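Lysine/ornithine decarboxylase (Vibrio vulnificus, PDB 2PLJ) decarboxylates lysine and ornithine, probably using pyridoxal phosphate as its cofactor, and is held here as a complex with the product putrescine. Local coordinates at residues A[54-59]-A[319-324]; A[326-331]-A[383-388]; A[114-119]-A[141-146]; A[67-72]-A[79-84]. One frame throughout, in Å; residues are numbered along the deposited sequence.

Contact 1 (A[54-59]-A[319-324]); sequences GAPLLL and YLDDGI
Asp321 OD2 is gripped by two groups and also touches Ala55. Water 1 donates to Asp321 OD2 over 2.6 Å, and Ser305 OG of strand 300-312 is the other hydrogen-bond partner of this oxygen. The same water donates to Ala55 O at 3.2 Å, so it joins the two segments by a polar bridge. Chi1 of 53° sets CG of Asp321 between the backbone N and the carbonyl carbon; OD2 then faces Ala55 and OD1 Pro56, with chi2 at 14°. The methyl CB of Ala55 comes within 3.4 Å of Asp321 OD2.

Pro56 fills the rest of the contact. A cis peptide bond precedes it. Its ring and the Asp321 side chain slide past each other in opposite directions. Pro56 CG rests 3.2 Å from Asp321 O, and Pro56 CB lies 3.6 Å from Asp321 OD1. The proline thus packs against both the carboxylate and the backbone carbonyl of one residue. Pro56 CB also meets Asp322 CB at 3.8 Å. Asp322 OD2 is hydrogen-bonded to Ser327 OG, a few residues on in the same loop.

The contact is buried in the beta domain of this decarboxylase. Gly54, with positive phi, ends helix 40-53, and the chain then enters strand 57-61. That strand runs antiparallel to strand 300-312 and parallel to strand 403-407. Strand 315-320, which ends just before Asp321, pairs with the other end of the sheet's long strand 300-312 and with strand 349-355. Helix 40-53 packs on Leu57 and Leu59.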
# COMPACT_ATOMS: atom_id res chain seq x y z
N GLY A 54 -1.28 23.24 -2.92
CA GLY A 54 0.03 22.59 -2.94
C GLY A 54 -0.11 21.14 -3.40
O GLY A 54 -1.17 20.53 -3.25
N ALA A 55 0.97 20.59 -3.90
CA ALA A 55 0.99 19.24 -4.48
C ALA A 55 1.55 18.22 -3.49
O ALA A 55 2.29 18.58 -2.58
CB ALA A 55 1.82 19.26 -5.78
N PRO A 56 1.24 16.93 -3.68
CA PRO A 56 0.37 16.38 -4.73
C PRO A 56 -1.12 16.46 -4.38
O PRO A 56 -1.49 16.55 -3.20
CB PRO A 56 0.82 14.91 -4.84
CG PRO A 56 1.28 14.56 -3.45
CD PRO A 56 1.77 15.87 -2.80
N LEU A 57 -1.96 16.40 -5.41
CA LEU A 57 -3.43 16.55 -5.27
C LEU A 57 -4.13 15.48 -6.07
O LEU A 57 -3.57 14.98 -7.07
CB LEU A 57 -3.87 17.91 -5.83
CG LEU A 57 -3.35 19.18 -5.19
CD1 LEU A 57 -3.83 20.41 -5.95
CD2 LEU A 57 -3.71 19.24 -3.70
N LEU A 58 -5.37 15.19 -5.68
CA LEU A 58 -6.29 14.41 -6.50
C LEU A 58 -7.54 15.30 -6.71
O LEU A 58 -8.19 15.68 -5.74
CB LEU A 58 -6.66 13.13 -5.77
CG LEU A 58 -5.50 12.13 -5.63
CD1 LEU A 58 -5.88 11.08 -4.63
CD2 LEU A 58 -5.20 11.45 -6.96
N LEU A 59 -7.83 15.63 -7.96
CA LEU A 59 -8.97 16.49 -8.28
C LEU A 59 -10.18 15.61 -8.60
O LEU A 59 -10.19 14.90 -9.60
CB LEU A 59 -8.66 17.46 -9.43
CG LEU A 59 -7.38 18.29 -9.27
CD1 LEU A 59 -7.22 19.21 -10.48
CD2 LEU A 59 -7.42 19.08 -7.94
N TYR A 319 11.95 12.96 -9.88
CA TYR A 319 11.53 12.39 -8.61
C TYR A 319 10.32 13.20 -8.18
O TYR A 319 10.44 14.39 -7.86
CB TYR A 319 12.65 12.48 -7.58
CG TYR A 319 13.91 11.78 -8.03
CD1 TYR A 319 14.16 10.45 -7.69
CD2 TYR A 319 14.87 12.44 -8.83
CE1 TYR A 319 15.32 9.79 -8.12
CE2 TYR A 319 16.01 11.80 -9.26
CZ TYR A 319 16.25 10.47 -8.92
OH TYR A 319 17.41 9.88 -9.37
N LEU A 320 9.15 12.56 -8.22
CA LEU A 320 7.88 13.25 -7.93
C LEU A 320 7.49 13.18 -6.46
O LEU A 320 8.04 12.35 -5.72
CB LEU A 320 6.74 12.65 -8.80
CG LEU A 320 7.03 12.53 -10.31
CD1 LEU A 320 5.84 11.95 -11.04
CD2 LEU A 320 7.43 13.88 -10.94
N ASP A 321 6.51 14.00 -6.07
CA ASP A 321 5.98 13.99 -4.71
C ASP A 321 4.80 13.00 -4.50
O ASP A 321 4.13 13.03 -3.46
CB ASP A 321 5.60 15.41 -4.23
CG ASP A 321 4.68 16.14 -5.20
OD1 ASP A 321 4.11 15.49 -6.09
OD2 ASP A 321 4.54 17.40 -5.07
N ASP A 322 4.57 12.14 -5.49
CA ASP A 322 3.56 11.07 -5.36
C ASP A 322 4.11 9.85 -6.11
O ASP A 322 4.93 9.99 -7.04
CB ASP A 322 2.22 11.52 -5.96
CG ASP A 322 0.99 10.80 -5.33
OD1 ASP A 322 1.16 9.85 -4.50
OD2 ASP A 322 -0.13 11.26 -5.63
N GLY A 323 3.72 8.65 -5.69
CA GLY A 323 4.22 7.45 -6.34
C GLY A 323 3.53 6.18 -5.87
O GLY A 323 2.38 6.24 -5.45
N ILE A 324 4.24 5.06 -5.96
CA ILE A 324 3.63 3.73 -5.77
C ILE A 324 3.23 3.44 -4.35
O ILE A 324 2.44 2.52 -4.10
CB ILE A 324 4.51 2.56 -6.30
CG1 ILE A 324 5.58 2.20 -5.24
CG2 ILE A 324 5.01 2.86 -7.74
CD1 ILE A 324 6.34 0.90 -5.53
O HOH W 1 5.40 18.87 -3.12

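Contact 2 (A[326-331]-A[383-388]). With P3T ((4-{[(4-aminobutyl)amino]methyl}-5-hydroxy-6-methylpyridin-3-yl)methyl dihydrogen phosphate), chain D.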
# COMPACT_ATOMS: atom_id res chain seq x y z
N GLY A 326 1.75 5.80 -2.71
CA GLY A 326 0.70 6.81 -2.61
C GLY A 326 -0.40 6.57 -3.65
O GLY A 326 -1.00 5.49 -3.71
N SER A 327 -0.67 7.59 -4.48
CA SER A 327 -1.80 7.51 -5.42
C SER A 327 -1.58 6.51 -6.52
O SER A 327 -2.56 5.99 -7.09
CB SER A 327 -2.11 8.88 -6.07
OG SER A 327 -2.25 9.90 -5.11
N PHE A 328 -0.30 6.17 -6.77
CA PHE A 328 0.04 5.17 -7.81
C PHE A 328 0.20 3.77 -7.27
O PHE A 328 0.74 2.89 -7.94
CB PHE A 328 1.26 5.64 -8.60
CG PHE A 328 0.99 6.87 -9.41
CD1 PHE A 328 0.41 6.78 -10.69
CD2 PHE A 328 1.24 8.15 -8.88
CE1 PHE A 328 0.13 7.95 -11.44
CE2 PHE A 328 0.94 9.32 -9.62
CZ PHE A 328 0.40 9.21 -10.90
N SER A 329 -0.28 3.56 -6.03
CA SER A 329 -0.23 2.24 -5.41
C SER A 329 -0.98 1.19 -6.26
O SER A 329 -0.66 -0.00 -6.14
CB SER A 329 -0.81 2.30 -3.99
OG SER A 329 -2.15 2.81 -3.99
N GLY A 330 -1.95 1.63 -7.08
CA GLY A 330 -2.65 0.76 -8.06
C GLY A 330 -1.72 0.10 -9.09
O GLY A 330 -2.01 -0.96 -9.61
N LEU A 331 -0.54 0.70 -9.33
CA LEU A 331 0.48 0.05 -10.17
C LEU A 331 0.89 -1.29 -9.58
O LEU A 331 1.15 -2.24 -10.31
CB LEU A 331 1.73 0.92 -10.32
CG LEU A 331 1.50 2.28 -10.99
CD1 LEU A 331 2.86 3.01 -11.01
CD2 LEU A 331 0.94 2.18 -12.38
N ARG A 383 -4.45 10.52 -15.48
CA ARG A 383 -5.90 10.44 -15.73
C ARG A 383 -6.46 9.10 -15.28
O ARG A 383 -5.73 8.10 -15.18
CB ARG A 383 -6.25 10.60 -17.23
CG ARG A 383 -5.39 11.57 -18.06
CD ARG A 383 -5.55 13.01 -17.63
NE ARG A 383 -6.89 13.56 -17.83
CZ ARG A 383 -7.30 14.24 -18.90
NH1 ARG A 383 -6.49 14.42 -19.95
NH2 ARG A 383 -8.54 14.72 -18.95
N THR A 384 -7.80 9.06 -15.12
CA THR A 384 -8.50 7.84 -14.71
C THR A 384 -7.91 7.37 -13.36
O THR A 384 -7.67 6.17 -13.13
CB THR A 384 -8.41 6.70 -15.78
OG1 THR A 384 -8.35 7.27 -17.10
CG2 THR A 384 -9.63 5.77 -15.66
N MET A 385 -7.70 8.34 -12.47
CA MET A 385 -7.05 8.09 -11.18
C MET A 385 -8.01 7.91 -9.99
O MET A 385 -7.62 8.06 -8.82
CB MET A 385 -6.00 9.19 -10.88
CG MET A 385 -4.77 9.13 -11.78
SD MET A 385 -3.77 7.68 -11.36
CE MET A 385 -3.09 8.18 -9.79
N GLY A 386 -9.27 7.55 -10.29
CA GLY A 386 -10.29 7.56 -9.23
C GLY A 386 -10.40 6.27 -8.42
O GLY A 386 -10.81 6.30 -7.25
N ALA A 387 -10.11 5.13 -9.05
CA ALA A 387 -10.46 3.84 -8.47
C ALA A 387 -9.20 3.06 -8.07
O ALA A 387 -8.29 2.93 -8.90
CB ALA A 387 -11.31 3.00 -9.47
N TYR A 388 -9.16 2.55 -6.83
CA TYR A 388 -8.03 1.72 -6.34
C TYR A 388 -6.70 2.48 -6.52
O TYR A 388 -5.71 1.95 -7.05
CB TYR A 388 -8.00 0.34 -7.03
CG TYR A 388 -9.36 -0.34 -7.04
CD1 TYR A 388 -9.92 -0.84 -5.86
CD2 TYR A 388 -10.09 -0.44 -8.24
CE1 TYR A 388 -11.16 -1.46 -5.87
CE2 TYR A 388 -11.37 -1.07 -8.27
CZ TYR A 388 -11.90 -1.55 -7.07
OH TYR A 388 -13.13 -2.15 -7.06
OAE P3T D . -16.84 -2.51 -10.38
PAU P3T D . -15.45 -2.98 -9.77
OAF P3T D . -14.74 -1.75 -9.02
OAC P3T D . -14.51 -3.65 -10.76
OAP P3T D . -15.68 -4.04 -8.58
CAM P3T D . -16.47 -3.61 -7.39
CAS P3T D . -16.72 -4.88 -6.58
CAH P3T D . -18.06 -5.28 -6.54
NAO P3T D . -18.41 -6.38 -5.88
CAQ P3T D . -17.52 -7.16 -5.27
CAA P3T D . -18.01 -8.44 -4.56
CAR P3T D . -16.15 -6.84 -5.30
OAD P3T D . -15.28 -7.64 -4.66
CAT P3T D . -15.72 -5.68 -5.98
CAG P3T D . -14.34 -5.32 -5.96
NAN P3T D . -13.42 -6.25 -5.77
CAL P3T D . -11.94 -6.04 -5.68
CAK P3T D . -11.39 -5.16 -6.82
CAJ P3T D . -9.87 -4.97 -6.51
CAI P3T D . -9.20 -4.11 -7.58
NAB P3T D . -7.72 -4.09 -7.44
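A Met-aromatic contact between Met385 and Phe328 packs the loop that carries a ligand-pocket tyrosine against the turn leading into helix 330-333. The methyl CE of Met385 sits over one face of the Phe328 ring, 3.8 Å from its centroid and 18° off the ring normal. It is displaced toward the rim, and its closest ring atom is CE1 at 3.6 Å. The sulfur SD lies more obliquely, 4.6 Å from the same centroid. Bends at chi2 and chi3, both near -70°, curl the methionine so that its methyl and not its sulfur tops the ring. Met385 CE also lies 3.5 Å from Ser327 O.

Further along, the segments meet backbone to backbone. Gly330 CA lies 3.4 Å from Tyr388 O, a close approach made where the residue has no side chain. The turn 326-329 is tied by Gly326 O, which accepts from both Ser329 N and Ser329 OG. Ser329 OG also bonds Thr392 OG1.

The loop 383-388 follows strand 379-382 and brings Tyr388 to the ligand pocket. This tyrosine touches P3T, the adduct of cofactor and putrescine, in two ways. The hydroxyl OH of Tyr388 donates to the phosphate oxygen OAF of P3T over 2.6 Å. One ring face carries P3T CAI of the aminobutyl chain, 3.5 Å above the plane and over its centre. Gly255, Gly292 and Arg293 give backbone N-H groups to the same adduct. Phe396 of the second subunit packs on Tyr388.

Contact 3 (A[114-119]-A[141-146])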
# COMPACT_ATOMS: atom_id res chain seq x y z
N LEU A 114 -19.30 5.06 7.32
CA LEU A 114 -19.22 6.15 6.35
C LEU A 114 -20.63 6.46 5.81
O LEU A 114 -21.08 7.61 5.90
CB LEU A 114 -18.24 5.84 5.21
CG LEU A 114 -18.22 6.94 4.13
CD1 LEU A 114 -17.94 8.32 4.70
CD2 LEU A 114 -17.14 6.51 3.13
N VAL A 115 -21.34 5.45 5.29
CA VAL A 115 -22.69 5.74 4.75
C VAL A 115 -23.65 6.23 5.83
O VAL A 115 -24.49 7.12 5.56
CB VAL A 115 -23.27 4.58 3.89
CG1 VAL A 115 -22.30 4.26 2.73
CG2 VAL A 115 -23.52 3.32 4.76
N ALA A 116 -23.55 5.66 7.04
CA ALA A 116 -24.39 6.09 8.15
C ALA A 116 -24.16 7.60 8.43
O ALA A 116 -25.14 8.36 8.62
CB ALA A 116 -24.08 5.26 9.37
N SER A 117 -22.89 8.03 8.42
CA SER A 117 -22.57 9.43 8.74
C SER A 117 -23.05 10.41 7.66
O SER A 117 -23.20 11.61 7.93
CB SER A 117 -21.06 9.63 8.95
OG SER A 117 -20.34 9.46 7.73
N GLU A 118 -23.25 9.91 6.44
CA GLU A 118 -23.74 10.75 5.32
C GLU A 118 -25.25 10.67 5.10
O GLU A 118 -25.78 11.17 4.09
CB GLU A 118 -22.95 10.47 4.03
CG GLU A 118 -21.46 10.80 4.17
CD GLU A 118 -21.17 12.25 4.59
OE1 GLU A 118 -21.96 13.18 4.28
OE2 GLU A 118 -20.14 12.48 5.26
N GLY A 119 -25.94 10.03 6.04
CA GLY A 119 -27.38 9.95 6.02
C GLY A 119 -27.99 9.02 4.99
O GLY A 119 -29.18 9.17 4.63
N LEU A 141 -25.95 -4.82 11.14
CA LEU A 141 -27.35 -4.91 11.60
C LEU A 141 -27.76 -3.71 12.45
O LEU A 141 -28.89 -3.23 12.35
CB LEU A 141 -27.57 -6.21 12.38
CG LEU A 141 -27.74 -7.46 11.48
CD1 LEU A 141 -27.83 -8.67 12.41
CD2 LEU A 141 -29.02 -7.37 10.61
N ALA A 142 -26.84 -3.21 13.29
CA ALA A 142 -27.12 -2.06 14.14
C ALA A 142 -27.45 -0.80 13.32
O ALA A 142 -28.34 -0.03 13.71
CB ALA A 142 -25.95 -1.78 15.10
N TYR A 143 -26.74 -0.60 12.21
CA TYR A 143 -27.04 0.44 11.25
C TYR A 143 -28.38 0.19 10.57
O TYR A 143 -29.15 1.11 10.35
CB TYR A 143 -25.92 0.49 10.22
CG TYR A 143 -26.23 1.24 8.96
CD1 TYR A 143 -26.60 2.59 8.97
CD2 TYR A 143 -26.12 0.59 7.73
CE1 TYR A 143 -26.87 3.27 7.78
CE2 TYR A 143 -26.37 1.25 6.54
CZ TYR A 143 -26.75 2.58 6.57
OH TYR A 143 -26.98 3.21 5.37
N GLY A 144 -28.65 -1.07 10.28
CA GLY A 144 -29.95 -1.50 9.71
C GLY A 144 -29.80 -2.28 8.40
O GLY A 144 -30.80 -2.78 7.83
N CYS A 145 -28.56 -2.43 7.96
CA CYS A 145 -28.25 -3.24 6.79
C CYS A 145 -28.51 -4.70 7.14
O CYS A 145 -27.88 -5.23 8.07
CB CYS A 145 -26.79 -3.02 6.35
SG CYS A 145 -26.39 -4.00 4.89
N ASN A 146 -29.41 -5.33 6.40
CA ASN A 146 -29.84 -6.70 6.72
C ASN A 146 -29.68 -7.71 5.58
O ASN A 146 -30.21 -8.83 5.65
CB ASN A 146 -31.28 -6.69 7.24
CG ASN A 146 -32.26 -6.05 6.27
OD1 ASN A 146 -32.05 -6.03 5.07
ND2 ASN A 146 -33.36 -5.51 6.81
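The ring of Tyr143 leans against the end of helix 109-117, with Val115 and Ala116 both on the same side of the ring plane. Neither approach is squarely over the face or at the edge. The methyl CB of Ala116 meets the near part of the ring, 3.7 Å from Tyr143 CD1. The valine reaches the far part. Its branch Val115 CG2 lies 3.8 Å from Tyr143 CZ and 3.5 Å from Tyr143 OH. The Val115 side chain crosses the tyrosine at about a right angle. CG2 is the valine branch that touches the ring. The tyrosine has CG anti to its backbone N (chi1 164°), and this sends the ring out from helix 134-143 toward the other helix.

Both helices lie on the outside of the beta/alpha barrel. Helix 109-117 follows barrel strand 103-106, and helix 134-143 follows the next strand, 125-127. The contact therefore joins neighbouring helices of the barrel wall near their C-terminal ends. The first helix is closed by a Schellman motif. Gly119, with positive phi, is its C-prime residue, Gly119 N bonds Ala116 O, and Val120 N bonds Val115 O.

The hydroxyl of Tyr143 is hydrogen-bonded to Val120 O, the carbonyl of the residue whose N-H completes the motif. The ring is thus fixed at its polar end by the chain that leaves the helix, while its carbons pack on Val115 and Ala116. Thr125 of strand 125-127 also touches Tyr143. Ser117 OG bonds back to Leu114 O over 2.7 Å, and Leu114 O also accepts from Glu118 N.

Contact 4 (A[67-72]-A[79-84]); sequences QQYRAL and VTLHYA
Tyr69 and Leu72 both hold CG trans to the backbone N, with chi1 at 179° and -172°, and this carries both side chains from helix 62-75 to Leu81. Leu81 answers with CG beside its backbone N (chi1 -55°), and its CD1 branch lies between Tyr69 and Leu72. The side chains cross obliquely. Tyr69 CE1 lies 3.9 Å from Leu81 CB, and it also touches CD1 of the same leucine. Leu72 CG meets Leu81 CD1 at 4.0 Å. The packing is apolar and buried.

A water joins the polar groups beside it. Water 2 accepts from Leu81 N over 2.9 Å and is hydrogen-bonded to Tyr69 OH at 2.7 Å. The phenol is thus linked to the strand backbone through one bridging water.

Strand 79-84 is a strand of the beta/alpha barrel, lying between strands 103-106 and 286-289. Its end, Ala84, belongs to the pocket of P3T. Helix 62-75 covers the outward side of the strand at Leu81. Leu97 of helix 91-100 and Ile295 of helix 293-296 flank Tyr69, and Phe294 of the latter helix packs on Leu72.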
# COMPACT_ATOMS: atom_id res chain seq x y z
N GLN A 67 -22.15 11.62 -14.37
CA GLN A 67 -22.10 11.14 -15.76
C GLN A 67 -21.97 9.63 -15.86
O GLN A 67 -22.66 8.96 -16.65
CB GLN A 67 -20.91 11.77 -16.48
CG GLN A 67 -21.18 13.21 -16.88
CD GLN A 67 -19.90 13.94 -17.25
OE1 GLN A 67 -18.95 13.34 -17.79
NE2 GLN A 67 -19.87 15.25 -16.98
N GLN A 68 -21.01 9.10 -15.09
CA GLN A 68 -20.75 7.66 -15.11
C GLN A 68 -21.96 6.86 -14.59
O GLN A 68 -22.40 5.89 -15.23
CB GLN A 68 -19.46 7.34 -14.34
CG GLN A 68 -18.21 7.88 -14.98
CD GLN A 68 -18.03 7.35 -16.39
OE1 GLN A 68 -18.24 8.09 -17.38
NE2 GLN A 68 -17.68 6.09 -16.51
N TYR A 69 -22.52 7.30 -13.46
CA TYR A 69 -23.72 6.64 -12.91
C TYR A 69 -24.84 6.63 -13.95
O TYR A 69 -25.46 5.59 -14.22
CB TYR A 69 -24.20 7.34 -11.65
CG TYR A 69 -25.44 6.70 -11.07
CD1 TYR A 69 -25.34 5.57 -10.26
CD2 TYR A 69 -26.70 7.23 -11.32
CE1 TYR A 69 -26.50 4.95 -9.74
CE2 TYR A 69 -27.87 6.62 -10.79
CZ TYR A 69 -27.74 5.50 -10.00
OH TYR A 69 -28.89 4.90 -9.49
N ARG A 70 -25.09 7.79 -14.55
CA ARG A 70 -26.17 7.93 -15.54
C ARG A 70 -25.94 7.05 -16.77
O ARG A 70 -26.87 6.44 -17.27
CB ARG A 70 -26.33 9.39 -15.92
CG ARG A 70 -26.82 10.21 -14.74
CD ARG A 70 -26.90 11.71 -15.12
NE ARG A 70 -27.22 12.54 -13.95
CZ ARG A 70 -27.25 13.87 -13.95
NH1 ARG A 70 -27.00 14.56 -15.06
NH2 ARG A 70 -27.57 14.52 -12.84
N ALA A 71 -24.68 6.98 -17.22
CA ALA A 71 -24.32 6.16 -18.39
C ALA A 71 -24.57 4.68 -18.10
O ALA A 71 -25.12 3.96 -18.94
CB ALA A 71 -22.89 6.41 -18.80
N LEU A 72 -24.20 4.23 -16.89
CA LEU A 72 -24.42 2.82 -16.53
C LEU A 72 -25.92 2.49 -16.37
O LEU A 72 -26.37 1.44 -16.85
CB LEU A 72 -23.64 2.45 -15.26
CG LEU A 72 -23.67 0.94 -14.92
CD1 LEU A 72 -23.15 0.07 -16.06
CD2 LEU A 72 -22.83 0.71 -13.68
N VAL A 79 -31.91 -2.43 -13.51
CA VAL A 79 -30.95 -3.01 -12.56
C VAL A 79 -30.64 -1.94 -11.50
O VAL A 79 -30.29 -0.80 -11.84
CB VAL A 79 -29.63 -3.44 -13.28
CG1 VAL A 79 -28.54 -3.86 -12.28
CG2 VAL A 79 -29.94 -4.53 -14.33
N THR A 80 -30.82 -2.30 -10.23
CA THR A 80 -30.55 -1.38 -9.13
C THR A 80 -29.02 -1.35 -8.95
O THR A 80 -28.40 -2.40 -8.72
CB THR A 80 -31.27 -1.82 -7.83
OG1 THR A 80 -32.69 -1.85 -8.08
CG2 THR A 80 -30.99 -0.82 -6.68
N LEU A 81 -28.46 -0.15 -9.05
CA LEU A 81 -27.00 -0.00 -8.98
C LEU A 81 -26.54 0.35 -7.57
O LEU A 81 -26.84 1.44 -7.04
CB LEU A 81 -26.52 1.06 -9.98
CG LEU A 81 -26.95 0.84 -11.43
CD1 LEU A 81 -26.51 2.01 -12.34
CD2 LEU A 81 -26.43 -0.52 -11.95
N HIS A 82 -25.82 -0.59 -6.97
CA HIS A 82 -25.24 -0.41 -5.65
C HIS A 82 -23.77 -0.02 -5.79
O HIS A 82 -22.92 -0.88 -6.03
CB HIS A 82 -25.38 -1.74 -4.86
CG HIS A 82 -26.77 -1.99 -4.34
ND1 HIS A 82 -27.81 -2.42 -5.14
CD2 HIS A 82 -27.29 -1.86 -3.09
CE1 HIS A 82 -28.90 -2.57 -4.41
NE2 HIS A 82 -28.62 -2.21 -3.17
N TYR A 83 -23.47 1.26 -5.62
CA TYR A 83 -22.05 1.68 -5.70
C TYR A 83 -21.17 0.99 -4.64
O TYR A 83 -21.46 1.06 -3.45
CB TYR A 83 -21.98 3.21 -5.51
CG TYR A 83 -20.55 3.70 -5.45
CD1 TYR A 83 -19.68 3.50 -6.52
CD2 TYR A 83 -20.05 4.34 -4.31
CE1 TYR A 83 -18.36 3.98 -6.48
CE2 TYR A 83 -18.73 4.81 -4.24
CZ TYR A 83 -17.89 4.61 -5.33
OH TYR A 83 -16.59 5.09 -5.29
N ALA A 84 -20.11 0.31 -5.10
CA ALA A 84 -19.15 -0.32 -4.20
C ALA A 84 -18.20 0.77 -3.68
O ALA A 84 -17.45 1.42 -4.46
CB ALA A 84 -18.37 -1.44 -4.92
O HOH W 2 -29.91 2.37 -9.21

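In the fold
From the N terminus, the chain first passes 54-59, whose partner 319-324 comes late, so contact 1 closes a loop that spans the whole beta/alpha barrel. Contact 4 is nested inside it and closes a short helix-to-strand connection at the first barrel strand. Contact 3 follows in series, also nested, and ties two neighbouring barrel helices. Contact 2 opens just after contact 1 has closed and joins the turn at 326-331 to the loop 383-388. No two contacts cross. Contacts 1 and 2 touch directly, for example where Gly323 O meets Phe328 N. Contacts 3 and 4 lie in the barrel, their centres about 20 Å apart.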